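Side-chain contacts in extracellular solute-binding protein family 1 (Pseudothermotoga lettingae, PDB 5CI5), which binds alpha-D-tagatose and probably serves as the sugar-capturing component of an ABC transporter: residues D163-A168 and A286-D291; G195-L200 and G205-D210. One frame throughout, in Å; residues are numbered along the deposited sequence.

Contact 1. Residues D163-A168 and A286-D291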
ATOM      1  N   ASP A 163       6.123 -21.993  -8.206  1.00  9.80           N
ATOM      2  CA  ASP A 163       5.595 -23.275  -8.656  1.00 11.78           C
ATOM      3  C   ASP A 163       4.496 -23.748  -7.697  1.00 10.94           C
ATOM      4  O   ASP A 163       3.432 -24.232  -8.109  1.00 11.41           O
ATOM      5  CB  ASP A 163       6.689 -24.319  -8.743  1.00 12.70           C
ATOM      6  CG  ASP A 163       7.585 -24.130  -9.967  1.00 19.37           C
ATOM      7  OD1 ASP A 163       7.212 -23.362 -10.884  1.00 21.98           O
ATOM      8  OD2 ASP A 163       8.653 -24.758 -10.002  1.00 26.94           O
ATOM      9  N   GLU A 164       4.746 -23.581  -6.406  1.00 10.35           N
ATOM     10  CA  GLU A 164       3.767 -23.983  -5.397  1.00 11.23           C
ATOM     11  C   GLU A 164       2.531 -23.086  -5.455  1.00 10.60           C
ATOM     12  O   GLU A 164       1.408 -23.565  -5.283  1.00 10.42           O
ATOM     13  CB  GLU A 164       4.402 -23.958  -4.006  1.00 11.86           C
ATOM     14  CG  GLU A 164       5.431 -25.066  -3.832  1.00  9.74           C
ATOM     15  CD  GLU A 164       6.256 -24.939  -2.554  1.00 16.78           C
ATOM     16  OE1 GLU A 164       6.093 -23.958  -1.809  1.00 19.80           O
ATOM     17  OE2 GLU A 164       7.085 -25.838  -2.309  1.00 19.25           O
ATOM     18  N   LEU A 165       2.728 -21.803  -5.752  1.00  9.73           N
ATOM     19  CA  LEU A 165       1.607 -20.862  -5.836  1.00  9.32           C
ATOM     20  C   LEU A 165       0.690 -21.293  -6.957  1.00 11.05           C
ATOM     21  O   LEU A 165      -0.528 -21.337  -6.810  1.00 10.98           O
ATOM     22  CB  LEU A 165       2.101 -19.428  -6.069  1.00  8.28           C
ATOM     23  CG  LEU A 165       1.066 -18.372  -6.475  1.00 10.86           C
ATOM     24  CD1 LEU A 165       0.041 -18.263  -5.391  1.00 15.89           C
ATOM     25  CD2 LEU A 165       1.767 -17.048  -6.705  1.00 13.57           C
ATOM     26  N   LEU A 166       1.285 -21.612  -8.092  1.00 10.75           N
ATOM     27  CA  LEU A 166       0.490 -22.015  -9.258  1.00 11.32           C
ATOM     28  C   LEU A 166      -0.291 -23.282  -8.965  1.00 12.09           C
ATOM     29  O   LEU A 166      -1.491 -23.397  -9.289  1.00 11.77           O
ATOM     30  CB  LEU A 166       1.393 -22.237 -10.462  1.00  8.86           C
ATOM     31  CG  LEU A 166       0.729 -22.698 -11.756  1.00 10.35           C
ATOM     32  CD1 LEU A 166      -0.356 -21.716 -12.162  1.00 10.65           C
ATOM     33  CD2 LEU A 166       1.735 -22.865 -12.868  1.00 10.82           C
ATOM     34  N   ASP A 167       0.394 -24.253  -8.364  1.00 11.68           N
ATOM     35  CA  ASP A 167      -0.241 -25.533  -8.063  1.00 10.24           C
ATOM     36  C   ASP A 167      -1.427 -25.332  -7.116  1.00 11.44           C
ATOM     37  O   ASP A 167      -2.530 -25.838  -7.383  1.00 12.32           O
ATOM     38  CB  ASP A 167       0.774 -26.517  -7.475  1.00 12.89           C
ATOM     39  CG  ASP A 167       0.241 -27.945  -7.452  1.00 28.40           C
ATOM     40  OD1 ASP A 167       0.142 -28.572  -8.529  1.00 41.22           O
ATOM     41  OD2 ASP A 167      -0.099 -28.421  -6.362  1.00 36.45           O
ATOM     42  N   ALA A 168      -1.238 -24.543  -6.061  1.00  8.38           N
ATOM     43  CA  ALA A 168      -2.308 -24.314  -5.099  1.00 10.54           C
ATOM     44  C   ALA A 168      -3.459 -23.537  -5.736  1.00 12.37           C
ATOM     45  O   ALA A 168      -4.622 -23.865  -5.514  1.00 11.62           O
ATOM     46  CB  ALA A 168      -1.794 -23.581  -3.888  1.00 15.41           C
ATOM     47  N   ALA A 286       1.649 -14.626   4.735  1.00 10.24           N
ATOM     48  CA  ALA A 286       2.933 -15.284   4.599  1.00  7.71           C
ATOM     49  C   ALA A 286       3.762 -14.489   3.628  1.00 10.03           C
ATOM     50  O   ALA A 286       3.222 -13.731   2.817  1.00  8.99           O
ATOM     51  CB  ALA A 286       2.776 -16.708   4.102  1.00 10.77           C
ATOM     52  N   LEU A 287       5.071 -14.665   3.687  1.00 10.09           N
ATOM     53  CA  LEU A 287       5.925 -14.127   2.645  1.00  9.96           C
ATOM     54  C   LEU A 287       5.358 -14.518   1.274  1.00  6.41           C
ATOM     55  O   LEU A 287       5.016 -15.678   1.043  1.00 10.01           O
ATOM     56  CB  LEU A 287       7.340 -14.665   2.810  1.00 11.54           C
ATOM     57  CG  LEU A 287       8.393 -14.237   1.795  1.00  8.72           C
ATOM     58  CD1 LEU A 287       8.627 -12.731   1.815  1.00 10.55           C
ATOM     59  CD2 LEU A 287       9.695 -14.969   2.101  1.00 13.35           C
ATOM     60  N   HIS A 288       5.237 -13.558   0.359  1.00  7.99           N
ATOM     61  CA  HIS A 288       4.639 -13.906  -0.910  1.00  8.32           C
ATOM     62  C   HIS A 288       5.540 -14.933  -1.613  1.00  7.57           C
ATOM     63  O   HIS A 288       6.780 -14.828  -1.586  1.00  8.90           O
ATOM     64  CB  HIS A 288       4.429 -12.680  -1.800  1.00  6.82           C
ATOM     65  CG  HIS A 288       3.504 -12.915  -2.961  1.00  7.98           C
ATOM     66  ND1 HIS A 288       3.909 -13.525  -4.128  1.00  7.06           N
ATOM     67  CD2 HIS A 288       2.203 -12.586  -3.140  1.00  6.26           C
ATOM     68  CE1 HIS A 288       2.895 -13.564  -4.976  1.00  7.93           C
ATOM     69  NE2 HIS A 288       1.838 -13.017  -4.388  1.00  8.05           N
ATOM     70  N   PRO A 289       4.925 -15.947  -2.228  1.00  9.49           N
ATOM     71  CA  PRO A 289       5.712 -16.879  -3.044  1.00  9.57           C
ATOM     72  C   PRO A 289       6.637 -16.157  -4.028  1.00  8.12           C
ATOM     73  O   PRO A 289       6.264 -15.123  -4.606  1.00  8.61           O
ATOM     74  CB  PRO A 289       4.635 -17.676  -3.788  1.00 10.09           C
ATOM     75  CG  PRO A 289       3.487 -17.685  -2.830  1.00 11.43           C
ATOM     76  CD  PRO A 289       3.497 -16.316  -2.197  1.00  8.56           C
ATOM     77  N   TYR A 290       7.835 -16.704  -4.214  1.00  8.50           N
ATOM     78  CA  TYR A 290       8.829 -16.044  -5.052  1.00  7.61           C
ATOM     79  C   TYR A 290       9.545 -17.056  -5.949  1.00 10.86           C
ATOM     80  O   TYR A 290       9.344 -18.279  -5.842  1.00 11.83           O
ATOM     81  CB  TYR A 290       9.817 -15.247  -4.178  1.00  9.09           C
ATOM     82  CG  TYR A 290      10.650 -16.083  -3.228  1.00 10.11           C
ATOM     83  CD1 TYR A 290      11.872 -16.605  -3.619  1.00 13.96           C
ATOM     84  CD2 TYR A 290      10.220 -16.328  -1.942  1.00 11.97           C
ATOM     85  CE1 TYR A 290      12.638 -17.361  -2.742  1.00 18.25           C
ATOM     86  CE2 TYR A 290      10.975 -17.081  -1.063  1.00 15.17           C
ATOM     87  CZ  TYR A 290      12.189 -17.592  -1.472  1.00 23.31           C
ATOM     88  OH  TYR A 290      12.945 -18.335  -0.601  1.00 27.46           O
ATOM     89  N   ASP A 291      10.349 -16.514  -6.859  1.00 11.89           N
ATOM     90  CA  ASP A 291      11.086 -17.255  -7.869  1.00 11.16           C
ATOM     91  C   ASP A 291      12.570 -17.275  -7.472  1.00 12.74           C
ATOM     92  O   ASP A 291      13.035 -18.223  -6.827  1.00 16.20           O
ATOM     93  CB  ASP A 291      10.868 -16.592  -9.235  1.00 13.23           C
ATOM     94  CG  ASP A 291      11.746 -17.166 -10.324  1.00 17.87           C
ATOM     95  OD1 ASP A 291      11.931 -18.401 -10.346  1.00 18.16           O
ATOM     96  OD2 ASP A 291      12.231 -16.381 -11.169  1.00 17.31           O
TER

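Contact 2. Residues G195-L200 and G205-D210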
ATOM      1  N   GLY A 195       1.480  -5.039  -7.696  1.00  6.48           N
ATOM      2  CA  GLY A 195       1.451  -6.456  -8.051  1.00  8.17           C
ATOM      3  C   GLY A 195       2.609  -6.804  -8.974  1.00  7.77           C
ATOM      4  O   GLY A 195       3.359  -7.751  -8.741  1.00  7.43           O
ATOM      5  N   TYR A 196       2.770  -6.036 -10.042  1.00  8.69           N
ATOM      6  CA  TYR A 196       3.872  -6.292 -10.932  1.00  5.92           C
ATOM      7  C   TYR A 196       5.230  -6.199 -10.205  1.00  7.43           C
ATOM      8  O   TYR A 196       6.103  -7.056 -10.391  1.00  7.72           O
ATOM      9  CB  TYR A 196       3.844  -5.336 -12.133  1.00  7.67           C
ATOM     10  CG  TYR A 196       5.051  -5.568 -13.003  1.00  6.03           C
ATOM     11  CD1 TYR A 196       5.196  -6.770 -13.714  1.00  7.81           C
ATOM     12  CD2 TYR A 196       6.053  -4.639 -13.077  1.00  5.07           C
ATOM     13  CE1 TYR A 196       6.324  -7.015 -14.470  1.00  8.84           C
ATOM     14  CE2 TYR A 196       7.178  -4.872 -13.843  1.00  8.07           C
ATOM     15  CZ  TYR A 196       7.294  -6.054 -14.533  1.00  7.39           C
ATOM     16  OH  TYR A 196       8.438  -6.283 -15.288  1.00 11.04           O
HETATM   17  N   MSE A 197       5.410  -5.173  -9.373  1.00  5.89           N
HETATM   18  CA  MSE A 197       6.643  -5.021  -8.603  1.00  9.72           C
HETATM   19  C   MSE A 197       6.907  -6.219  -7.710  1.00  7.23           C
HETATM   20  O   MSE A 197       8.052  -6.666  -7.621  1.00  8.39           O
HETATM   21  CB  MSE A 197       6.617  -3.749  -7.749  1.00  8.42           C
HETATM   22  CG  MSE A 197       6.798  -2.493  -8.552  1.00  7.20           C
HETATM   23 SE   MSE A 197       6.740  -0.884  -7.430  0.76 11.20          SE
HETATM   24  CE  MSE A 197       8.405  -1.194  -6.419  1.00 11.12           C
HETATM   25  N   MSE A 198       5.875  -6.728  -7.036  1.00  5.93           N
HETATM   26  CA  MSE A 198       6.043  -7.935  -6.211  1.00  5.22           C
HETATM   27  C   MSE A 198       6.631  -9.079  -7.034  1.00  7.55           C
HETATM   28  O   MSE A 198       7.566  -9.742  -6.583  1.00  9.19           O
HETATM   29  CB  MSE A 198       4.707  -8.354  -5.569  1.00  6.96           C
HETATM   30  CG  MSE A 198       4.248  -7.415  -4.502  1.00  6.19           C
HETATM   31 SE   MSE A 198       5.288  -7.662  -2.870  0.74 11.32          SE
HETATM   32  CE  MSE A 198       4.505  -9.345  -2.300  1.00 10.07           C
ATOM     33  N   PHE A 199       6.108  -9.294  -8.245  1.00  7.77           N
ATOM     34  CA  PHE A 199       6.608 -10.377  -9.090  1.00  7.63           C
ATOM     35  C   PHE A 199       7.988 -10.056  -9.712  1.00  5.97           C
ATOM     36  O   PHE A 199       8.837 -10.942  -9.835  1.00  9.66           O
ATOM     37  CB  PHE A 199       5.577 -10.691 -10.175  1.00  7.27           C
ATOM     38  CG  PHE A 199       4.406 -11.524  -9.676  1.00  5.26           C
ATOM     39  CD1 PHE A 199       3.566 -11.064  -8.678  1.00  5.63           C
ATOM     40  CD2 PHE A 199       4.171 -12.783 -10.200  1.00  8.15           C
ATOM     41  CE1 PHE A 199       2.499 -11.850  -8.239  1.00  4.91           C
ATOM     42  CE2 PHE A 199       3.133 -13.566  -9.756  1.00  7.65           C
ATOM     43  CZ  PHE A 199       2.298 -13.100  -8.759  1.00  5.96           C
ATOM     44  N   LEU A 200       8.202  -8.804 -10.096  1.00  5.64           N
ATOM     45  CA  LEU A 200       9.484  -8.343 -10.649  1.00  6.90           C
ATOM     46  C   LEU A 200      10.628  -8.595  -9.674  1.00  8.42           C
ATOM     47  O   LEU A 200      11.646  -9.176 -10.037  1.00  9.19           O
ATOM     48  CB  LEU A 200       9.386  -6.851 -10.959  1.00  7.43           C
ATOM     49  CG  LEU A 200      10.642  -6.109 -11.408  1.00  9.12           C
ATOM     50  CD1 LEU A 200      11.160  -6.593 -12.751  1.00 10.49           C
ATOM     51  CD2 LEU A 200      10.356  -4.593 -11.431  1.00 11.48           C
ATOM     52  N   GLY A 205      14.500  -9.012 -10.467  1.00  7.88           N
ATOM     53  CA  GLY A 205      14.586  -7.767 -11.205  1.00  9.18           C
ATOM     54  C   GLY A 205      14.444  -6.545 -10.314  1.00 12.65           C
ATOM     55  O   GLY A 205      14.372  -6.660  -9.089  1.00 10.97           O
ATOM     56  N   LYS A 206      14.399  -5.377 -10.947  1.00 11.24           N
ATOM     57  CA  LYS A 206      14.300  -4.099 -10.254  1.00 12.18           C
ATOM     58  C   LYS A 206      13.516  -3.159 -11.141  1.00 10.27           C
ATOM     59  O   LYS A 206      13.498  -3.333 -12.372  1.00 10.28           O
ATOM     60  CB  LYS A 206      15.676  -3.486  -9.982  1.00 20.16           C
ATOM     61  CG  LYS A 206      16.653  -4.348  -9.219  1.00 37.95           C
ATOM     62  CD  LYS A 206      18.032  -3.656  -9.090  1.00 40.95           C
ATOM     63  CE  LYS A 206      18.487  -3.001 -10.401  1.00 51.42           C
ATOM     64  NZ  LYS A 206      19.919  -2.578 -10.386  1.00 56.43           N
ATOM     65  N   LEU A 207      12.882  -2.150 -10.541  1.00  9.77           N
ATOM     66  CA  LEU A 207      12.061  -1.221 -11.313  1.00  8.73           C
ATOM     67  C   LEU A 207      12.920  -0.214 -12.084  1.00 11.54           C
ATOM     68  O   LEU A 207      12.885  -0.160 -13.325  1.00  9.14           O
ATOM     69  CB  LEU A 207      11.077  -0.497 -10.386  1.00  8.68           C
ATOM     70  CG  LEU A 207      10.044   0.384 -11.115  1.00  8.61           C
ATOM     71  CD1 LEU A 207       9.012  -0.426 -11.860  1.00 11.25           C
ATOM     72  CD2 LEU A 207       9.375   1.311 -10.126  1.00 10.61           C
ATOM     73  N   LEU A 208      13.681   0.587 -11.345  1.00 11.36           N
ATOM     74  CA  LEU A 208      14.677   1.485 -11.926  1.00  9.82           C
ATOM     75  C   LEU A 208      16.076   1.089 -11.524  1.00 14.57           C
ATOM     76  O   LEU A 208      16.282   0.305 -10.583  1.00 13.27           O
ATOM     77  CB  LEU A 208      14.415   2.926 -11.475  1.00  9.80           C
ATOM     78  CG  LEU A 208      13.019   3.539 -11.622  1.00  8.57           C
ATOM     79  CD1 LEU A 208      13.063   5.026 -11.177  1.00 12.82           C
ATOM     80  CD2 LEU A 208      12.504   3.425 -13.049  1.00 12.45           C
ATOM     81  N   THR A 209      17.056   1.643 -12.237  1.00 14.04           N
ATOM     82  CA  THR A 209      18.434   1.509 -11.819  1.00 12.53           C
ATOM     83  C   THR A 209      18.617   2.169 -10.445  1.00 14.99           C
ATOM     84  O   THR A 209      17.790   2.968 -10.010  1.00 15.60           O
ATOM     85  CB  THR A 209      19.396   2.128 -12.868  1.00 19.02           C
ATOM     86  OG1 THR A 209      19.094   3.513 -13.081  1.00 16.34           O
ATOM     87  CG2 THR A 209      19.258   1.382 -14.198  1.00 20.46           C
ATOM     88  N   ASP A 210      19.686   1.791  -9.750  1.00 17.96           N
ATOM     89  CA  ASP A 210      19.904   2.242  -8.385  1.00 21.32           C
ATOM     90  C   ASP A 210      19.965   3.754  -8.246  1.00 21.83           C
ATOM     91  O   ASP A 210      19.573   4.279  -7.201  1.00 23.66           O
ATOM     92  CB  ASP A 210      21.187   1.627  -7.831  1.00 23.21           C
ATOM     93  CG  ASP A 210      21.052   0.142  -7.568  1.00 39.70           C
ATOM     94  OD1 ASP A 210      19.912  -0.373  -7.615  1.00 38.52           O
ATOM     95  OD2 ASP A 210      22.085  -0.509  -7.309  1.00 45.89           O
TER

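Contact 1. Residues D163-A168 and A286-D291
Leu-165 meets Pro-289 at the very root of its side chain, the CB atoms of the two residues lying 3.8 Å apart. The same Leu-165 CB is 3.9 Å from Pro-289 CG, so the leucine stem sits against one side of the pyrrolidine ring, and the two side chains run nearly perpendicular to each other. Further out, CG is anti to the backbone N (chi1 167°) and CD2 is anti to CA, which makes the branch ending in CD2 fully extended. This reach carries Leu-165 CD2 beyond the proline, from whose CB it stands 4.1 Å away, to within 4.0 Å of His-288 CE1, which it approaches obliquely.

The contact belongs to a two-lobed solute-binding protein, probably of the type II periplasmic fold. Here helix 162-172 packs on the loop that leaves strand 283-286, an outer strand of a three-stranded antiparallel sheet; Leu-165 also touches Met-261 and Pro-289 touches Leu-141, on the other two strands.

The imidazole that receives the leucine tip is held from several directions. His-288 ND1 donates to Pro-289 O over 2.9 Å, nearly straight at 161°, with the acceptor near the ring plane and the N-H directed at a carbonyl lone pair. This local bond folds the ring back over its own chain, and Pro-289 CD lies 3.3 Å above one face, toward the rim. At the remaining nitrogen, NE2 is hydrogen-bonded to Tyr-182 OH, fixing the ring's rotation and satisfying both nitrogens of a buried polar group beside an otherwise apolar contact.

Contact 2. Residues G195-L200 and G205-D210
The chain turns back directly after helix 190-202, bringing the CA atoms of Leu-200 and Gly-205 within 5.2 Å; farther along, the CA atoms of Met-197 and Leu-207 are 7.2 Å apart. Gly-205 N donates to Leu-200 O over 2.9 Å, with an N-H...O angle of 147° and the donor tilted 29° from the carbonyl plane. This bond, reaching from residue i+5 back to residue i, ties the emerging loop to the last turn of the helix.

Beside this bond, Leu-200 makes most of the side-chain contact. With CG anti to the backbone N (chi1 174°), its two methyls spread along the returning backbone. CD1 rests 3.9 Å from Gly-205 CA, an approach open to it because glycine has no side chain. CD2 reaches farther, to 3.5 Å from Lys-206 C and 3.6 Å from Leu-207 N, while at its base CB lies over one face of the Tyr-196 ring, toward the rim. An alanine in place of Leu-200 is likely to open a gap beside the Gly-205 to Leu-207 backbone, which would lose the two methyls now lying on it. One helical turn back, selenium of Met-197, a selenomethionine, packs loosely on Leu-207 CD2 at 4.4 Å, and the same side chain leans on Arg-370, a residue of the tagatose pocket.

Tyr-201 OH hydrogen-bonds Leu-207 N. Helix 376-391 touches both segments, Ile-383 meeting Tyr-196 and Leu-207, while Tyr-196 OH bonds Gly-222 O of helix 220-234.

Both contacts are buried, yet they differ in reach and chemistry. Contact 1 joins elements far apart in sequence, a helix and a loop leaving the small antiparallel sheet, solely through side chains. Contact 2 closes a short return between a helix and the loop that follows it, combining a backbone hydrogen bond with leucine methyls laid on main-chain atoms, and lies among helices. It is also nearer the sugar: Met-197's side chain is about 9 Å from the tagatose, that of His-288 about 14 Å. Their centres are about 17 Å apart, but the two meet through helix 190-202, where Met-198 CE packs 3.4 Å from His-288 CB and the Phe-199 ring meets the imidazole.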